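Local coordinates for protein nucleoporin NUP145N (Chaetomium thermophilum, PDB 5HB6) that probably serves as a structural component of the nuclear pore complex, this part being its autoproteolytic domain, which in its native form cleaves the precursor chain, at residues R107-L112 / E121-E126. The protein carries 1 engineered substitution. Residues are numbered along the deposited sequence; the frame is centred on the assembly and turned at random.
Sequences RHIERL and ESYDPE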
loop_
_atom_site.group_PDB
_atom_site.type_symbol
_atom_site.label_atom_id
_atom_site.label_comp_id
_atom_site.label_asym_id
_atom_site.label_seq_id
_atom_site.Cartn_x
_atom_site.Cartn_y
_atom_site.Cartn_z
ATOM N N ARG A 107 -24.343 -1.568 3.515
ATOM C CA ARG A 107 -23.884 -0.964 4.766
ATOM C C ARG A 107 -22.397 -1.216 4.986
ATOM O O ARG A 107 -21.701 -0.383 5.576
ATOM C CB ARG A 107 -24.691 -1.479 5.961
ATOM C CG ARG A 107 -24.106 -1.028 7.304
ATOM C CD ARG A 107 -25.150 -0.660 8.332
ATOM N NE ARG A 107 -24.517 -0.062 9.508
ATOM C CZ ARG A 107 -24.319 1.244 9.689
ATOM N NH1 ARG A 107 -23.738 1.671 10.803
ATOM N NH2 ARG A 107 -24.701 2.128 8.775
ATOM N N HIS A 108 -21.913 -2.389 4.570
ATOM C CA HIS A 108 -20.483 -2.690 4.640
ATOM C C HIS A 108 -19.684 -1.634 3.900
ATOM O O HIS A 108 -18.688 -1.100 4.412
ATOM C CB HIS A 108 -20.234 -4.052 4.000
ATOM C CG HIS A 108 -18.789 -4.387 3.802
ATOM N ND1 HIS A 108 -17.925 -4.597 4.856
ATOM C CD2 HIS A 108 -18.070 -4.598 2.674
ATOM C CE1 HIS A 108 -16.727 -4.892 4.383
ATOM N NE2 HIS A 108 -16.786 -4.903 3.062
ATOM N N ILE A 109 -20.130 -1.296 2.694
ATOM C CA ILE A 109 -19.431 -0.284 1.910
ATOM C C ILE A 109 -19.460 1.056 2.630
ATOM O O ILE A 109 -18.453 1.762 2.701
ATOM C CB ILE A 109 -20.020 -0.204 0.491
ATOM C CG1 ILE A 109 -19.646 -1.472 -0.277
ATOM C CG2 ILE A 109 -19.479 1.016 -0.255
ATOM C CD1 ILE A 109 -20.525 -1.724 -1.472
ATOM N N GLU A 110 -20.605 1.414 3.203
ATOM C CA GLU A 110 -20.685 2.664 3.948
ATOM C C GLU A 110 -19.763 2.658 5.166
ATOM O O GLU A 110 -19.132 3.674 5.480
ATOM C CB GLU A 110 -22.140 2.925 4.334
ATOM C CG GLU A 110 -23.051 3.228 3.121
ATOM C CD GLU A 110 -22.449 4.275 2.168
ATOM O OE1 GLU A 110 -22.050 3.919 1.023
ATOM O OE2 GLU A 110 -22.352 5.457 2.569
ATOM N N ARG A 111 -19.619 1.518 5.832
ATOM C CA ARG A 111 -18.714 1.471 6.975
ATOM C C ARG A 111 -17.251 1.527 6.527
ATOM O O ARG A 111 -16.408 2.122 7.216
ATOM C CB ARG A 111 -18.997 0.241 7.833
ATOM C CG ARG A 111 -20.379 0.304 8.515
ATOM C CD ARG A 111 -20.539 1.529 9.422
ATOM N NE ARG A 111 -19.747 1.440 10.644
ATOM C CZ ARG A 111 -19.369 2.481 11.387
ATOM N NH1 ARG A 111 -19.664 3.724 11.025
ATOM N NH2 ARG A 111 -18.678 2.275 12.504
ATOM N N LEU A 112 -16.910 0.919 5.385
ATOM C CA LEU A 112 -15.557 1.095 4.862
ATOM C C LEU A 112 -15.258 2.566 4.622
ATOM O O LEU A 112 -14.138 3.023 4.865
ATOM C CB LEU A 112 -15.366 0.315 3.570
ATOM C CG LEU A 112 -15.282 -1.202 3.696
ATOM C CD1 LEU A 112 -15.129 -1.796 2.297
ATOM C CD2 LEU A 112 -14.145 -1.655 4.570
ATOM N N GLU A 121 -11.442 4.900 -1.598
ATOM C CA GLU A 121 -11.347 4.968 -3.048
ATOM C C GLU A 121 -12.352 4.052 -3.712
ATOM O O GLU A 121 -13.117 4.482 -4.568
ATOM C CB GLU A 121 -9.925 4.611 -3.483
ATOM C CG GLU A 121 -8.910 5.635 -2.992
ATOM C CD GLU A 121 -8.616 6.738 -3.982
ATOM O OE1 GLU A 121 -9.161 6.711 -5.103
ATOM O OE2 GLU A 121 -7.843 7.643 -3.620
ATOM N N SER A 122 -12.423 2.800 -3.278
ATOM C CA SER A 122 -13.360 1.879 -3.902
ATOM C C SER A 122 -13.482 0.607 -3.082
ATOM O O SER A 122 -12.619 0.272 -2.260
ATOM C CB SER A 122 -12.899 1.509 -5.303
ATOM O OG SER A 122 -11.649 0.854 -5.246
ATOM N N TYR A 123 -14.558 -0.115 -3.354
ATOM C CA TYR A 123 -14.728 -1.487 -2.917
ATOM C C TYR A 123 -15.345 -2.260 -4.072
ATOM O O TYR A 123 -16.359 -1.833 -4.632
ATOM C CB TYR A 123 -15.621 -1.593 -1.677
ATOM C CG TYR A 123 -15.823 -3.030 -1.308
ATOM C CD1 TYR A 123 -14.815 -3.743 -0.715
ATOM C CD2 TYR A 123 -17.015 -3.680 -1.572
ATOM C CE1 TYR A 123 -14.970 -5.097 -0.406
ATOM C CE2 TYR A 123 -17.185 -5.022 -1.252
ATOM C CZ TYR A 123 -16.169 -5.726 -0.665
ATOM O OH TYR A 123 -16.253 -7.061 -0.352
ATOM N N ASP A 124 -14.710 -3.364 -4.461
ATOM C CA ASP A 124 -15.193 -4.180 -5.565
ATOM C C ASP A 124 -15.895 -5.389 -4.967
ATOM O O ASP A 124 -15.224 -6.261 -4.400
ATOM C CB ASP A 124 -14.028 -4.623 -6.446
ATOM C CG ASP A 124 -14.471 -5.425 -7.652
ATOM O OD1 ASP A 124 -15.453 -6.188 -7.543
ATOM O OD2 ASP A 124 -13.818 -5.291 -8.713
ATOM N N PRO A 125 -17.223 -5.496 -5.063
ATOM C CA PRO A 125 -17.925 -6.599 -4.387
ATOM C C PRO A 125 -17.602 -7.970 -4.945
ATOM O O PRO A 125 -17.758 -8.961 -4.222
ATOM C CB PRO A 125 -19.408 -6.274 -4.604
ATOM C CG PRO A 125 -19.447 -4.831 -4.977
ATOM C CD PRO A 125 -18.149 -4.517 -5.648
ATOM N N GLU A 126 -17.169 -8.064 -6.203
ATOM C CA GLU A 126 -16.841 -9.354 -6.799
ATOM C C GLU A 126 -15.500 -9.879 -6.314
ATOM O O GLU A 126 -15.355 -11.081 -6.075
ATOM C CB GLU A 126 -16.817 -9.239 -8.322
ATOM C CG GLU A 126 -16.490 -10.550 -8.999
ATOM C CD GLU A 126 -16.655 -10.494 -10.499
ATOM O OE1 GLU A 126 -16.684 -9.377 -11.057
ATOM O OE2 GLU A 126 -16.762 -11.576 -11.115
#
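One aromatic ring, that of Tyr123, alone carries the contact between residues 107-112 and 121-126, and it meets His108 as a T-shaped pair. The imidazole points its CD2–NE2 edge at one face of the phenol ring, with the centroids 5.0 Å apart and the planes turned 81° to each other. His108 NE2 stands 3.9 Å from Tyr123 CZ, above the rim of the ring, and CD2 comes in beside it. Histidine suits this place because its ring is flat enough to set an edge against the phenol face and still has a nitrogen to spare: NE2 is also hydrogen-bonded to the backbone O of Ser92, which helps fix the rotation of the imidazole. Leu112, one helical turn on, rests its CG over one face of the imidazole, toward the rim, and Pro94 touches the histidine too.

The axes of residues 107-112 and 121-124 run roughly antiparallel, 152° apart in direction and 9.4 Å at closest approach. Strand 119-124 is an outermost one of the antiparallel sheet in this Nup98-type autopeptidase domain, hydrogen-bonded to strand 129-134, where Glu121 and Ser122 both face Ala131 in a classic beta bulge.

CB of Tyr123 already points toward the helix, and with CG anti to the backbone N (chi1 177°) the ring continues that way to residues on successive turns. Two branched aliphatic chains complete the contact: Ile109 CG1 lies 3.7 Å from Tyr123 CD2, and Leu112 CD1 3.6 Å from Tyr123 CD1. They pack obliquely against the CB end of the ring, which has carbon atoms alone and so suits aliphatic groups. Leu105, Trp93 and Pro94 also touch the tyrosine. Just beyond it the chain turns, as Asp124 OD1 accepts from Glu126 N at 2.9 Å in an Asx turn.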